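Local coordinates for protein kcn28 (Kitasatospora, PDB 6J31) that is of unknown function but has the GT-B fold and is related to the erythromycin biosynthesis protein CIII family, at residues Q91-Y96 with M118-P123. Sequence-based numbering, arbitrary orientation.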
loop_
_atom_site.group_PDB
_atom_site.type_symbol
_atom_site.label_atom_id
_atom_site.label_comp_id
_atom_site.label_asym_id
_atom_site.label_seq_id
_atom_site.Cartn_x
_atom_site.Cartn_y
_atom_site.Cartn_z
ATOM N N GLN A 91 -17.777 -17.216 -5.331
ATOM C CA GLN A 91 -18.525 -16.339 -4.436
ATOM C C GLN A 91 -18.914 -15.044 -5.129
ATOM O O GLN A 91 -20.059 -14.593 -5.011
ATOM C CB GLN A 91 -17.711 -16.058 -3.181
ATOM C CG GLN A 91 -17.411 -17.300 -2.385
ATOM C CD GLN A 91 -16.669 -16.990 -1.119
ATOM O OE1 GLN A 91 -17.232 -16.419 -0.191
ATOM N NE2 GLN A 91 -15.404 -17.385 -1.060
ATOM N N LEU A 92 -17.986 -14.449 -5.880
ATOM C CA LEU A 92 -18.314 -13.251 -6.643
ATOM C C LEU A 92 -19.374 -13.548 -7.693
ATOM O O LEU A 92 -20.278 -12.735 -7.918
ATOM C CB LEU A 92 -17.055 -12.695 -7.302
ATOM C CG LEU A 92 -15.987 -12.112 -6.382
ATOM C CD1 LEU A 92 -14.844 -11.592 -7.221
ATOM C CD2 LEU A 92 -16.566 -11.009 -5.513
ATOM N N ARG A 93 -19.269 -14.700 -8.362
ATOM C CA ARG A 93 -20.260 -15.059 -9.370
ATOM C C ARG A 93 -21.645 -15.181 -8.752
ATOM O O ARG A 93 -22.622 -14.644 -9.287
ATOM C CB ARG A 93 -19.865 -16.370 -10.057
ATOM C CG ARG A 93 -20.755 -16.763 -11.241
ATOM C CD ARG A 93 -20.307 -18.085 -11.877
ATOM N NE ARG A 93 -18.867 -18.111 -12.137
ATOM C CZ ARG A 93 -18.283 -17.633 -13.234
ATOM N NH1 ARG A 93 -19.007 -17.082 -14.201
ATOM N NH2 ARG A 93 -16.964 -17.710 -13.362
ATOM N N ALA A 94 -21.740 -15.846 -7.600
ATOM C CA ALA A 94 -23.032 -16.032 -6.947
ATOM C C ALA A 94 -23.639 -14.700 -6.521
ATOM O O ALA A 94 -24.849 -14.485 -6.666
ATOM C CB ALA A 94 -22.876 -16.966 -5.747
ATOM N N ALA A 95 -22.818 -13.795 -5.986
ATOM C CA ALA A 95 -23.341 -12.528 -5.486
ATOM C C ALA A 95 -23.862 -11.639 -6.615
ATOM O O ALA A 95 -24.878 -10.956 -6.448
ATOM C CB ALA A 95 -22.266 -11.799 -4.682
ATOM N N TYR A 96 -23.184 -11.624 -7.763
ATOM C CA TYR A 96 -23.488 -10.663 -8.818
ATOM C C TYR A 96 -24.231 -11.256 -10.007
ATOM O O TYR A 96 -24.535 -10.517 -10.949
ATOM C CB TYR A 96 -22.195 -10.002 -9.310
ATOM C CG TYR A 96 -21.617 -8.993 -8.346
ATOM C CD1 TYR A 96 -22.187 -7.733 -8.207
ATOM C CD2 TYR A 96 -20.512 -9.303 -7.565
ATOM C CE1 TYR A 96 -21.662 -6.807 -7.329
ATOM C CE2 TYR A 96 -19.983 -8.387 -6.683
ATOM C CZ TYR A 96 -20.561 -7.138 -6.567
ATOM O OH TYR A 96 -20.035 -6.220 -5.685
ATOM N N MET A 118 -14.565 -10.651 -17.580
ATOM C CA MET A 118 -14.360 -11.206 -18.913
ATOM C C MET A 118 -15.486 -12.164 -19.298
ATOM O O MET A 118 -15.946 -12.160 -20.445
ATOM C CB MET A 118 -12.999 -11.896 -18.973
ATOM C CG MET A 118 -11.834 -10.913 -19.038
ATOM S SD MET A 118 -10.243 -11.639 -18.610
ATOM C CE MET A 118 -9.818 -12.435 -20.158
ATOM N N ASN A 119 -15.961 -12.971 -18.343
ATOM C CA ASN A 119 -17.057 -13.899 -18.621
ATOM C C ASN A 119 -18.324 -13.160 -19.046
ATOM O O ASN A 119 -19.043 -13.611 -19.943
ATOM C CB ASN A 119 -17.350 -14.759 -17.387
ATOM C CG ASN A 119 -16.274 -15.803 -17.109
ATOM O OD1 ASN A 119 -15.470 -16.138 -17.973
ATOM N ND2 ASN A 119 -16.267 -16.325 -15.888
ATOM N N TRP A 120 -18.617 -12.027 -18.407
ATOM C CA TRP A 120 -19.875 -11.318 -18.597
ATOM C C TRP A 120 -19.772 -10.138 -19.552
ATOM O O TRP A 120 -20.754 -9.406 -19.715
ATOM C CB TRP A 120 -20.415 -10.835 -17.250
ATOM C CG TRP A 120 -20.825 -11.928 -16.324
ATOM C CD1 TRP A 120 -21.028 -13.241 -16.639
ATOM C CD2 TRP A 120 -21.137 -11.797 -14.934
ATOM N NE1 TRP A 120 -21.429 -13.938 -15.525
ATOM C CE2 TRP A 120 -21.507 -13.072 -14.466
ATOM C CE3 TRP A 120 -21.131 -10.724 -14.038
ATOM C CZ2 TRP A 120 -21.869 -13.302 -13.140
ATOM C CZ3 TRP A 120 -21.485 -10.957 -12.722
ATOM C CH2 TRP A 120 -21.848 -12.235 -12.285
ATOM N N GLY A 121 -18.625 -9.947 -20.193
ATOM C CA GLY A 121 -18.452 -8.817 -21.093
ATOM C C GLY A 121 -18.627 -7.475 -20.416
ATOM O O GLY A 121 -19.205 -6.551 -21.004
ATOM N N ILE A 122 -18.121 -7.342 -19.195
ATOM C CA ILE A 122 -18.226 -6.106 -18.430
ATOM C C ILE A 122 -16.823 -5.515 -18.347
ATOM O O ILE A 122 -15.855 -6.264 -18.151
ATOM C CB ILE A 122 -18.831 -6.369 -17.038
ATOM C CG1 ILE A 122 -20.194 -7.047 -17.176
ATOM C CG2 ILE A 122 -19.004 -5.084 -16.245
ATOM C CD1 ILE A 122 -20.826 -7.424 -15.858
ATOM N N PRO A 123 -16.655 -4.205 -18.522
ATOM C CA PRO A 123 -15.323 -3.605 -18.367
ATOM C C PRO A 123 -14.851 -3.666 -16.920
ATOM O O PRO A 123 -15.647 -3.629 -15.978
ATOM C CB PRO A 123 -15.516 -2.156 -18.836
ATOM C CG PRO A 123 -16.989 -1.912 -18.796
ATOM C CD PRO A 123 -17.666 -3.237 -18.978
HETATM O O HOH W 1 -22.417 -16.614 -14.594
#
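A single water joins Trp120 to Arg93: Trp120 NE1 donates to it over 3.0 Å, and Arg93 NH1 adds a weak bond of 3.5 Å. The water lies in the plane of both the indole and the guanidinium, although those planes stand 89° apart, so it turns the corner between them. Arg93 is extended through its first two torsions, with CG anti to the backbone N, then bends at chi3 (-48°); this brings the guanidinium edge to the amide of Asn119, whose plane is 33° from its own.

The far end of the indole meets the backbone and CB of Tyr96. Trp120 CH2 approaches the backbone C of Tyr96 at 3.4 Å, and the apolar part is Trp120 CZ3 against Tyr96 CB at 3.6 Å, with CB at the edge of the ring. Arg93 O also lies near the ring plane, 3.9 Å from Trp120 CH2, so the indole points edge-first at the final turn of helix 74-96. Arg100 forms a cation-pi contact with the same indole. The Tyr96 ring leads inward instead, where Tyr96 OH forms a hydrogen bond with Thr36 OG1 and the ring meets Phe104 edge-to-face.

Gly121, with positive phi and two bonds back into the last turn, is the first residue to leave helical geometry, a Schellman motif. The contact thus joins the C-terminal ends of two helices preceding strands 103-107 and 124-128, neighbours in a parallel sheet, as in the alternating helices and strands of a Rossmann-like GT-B domain.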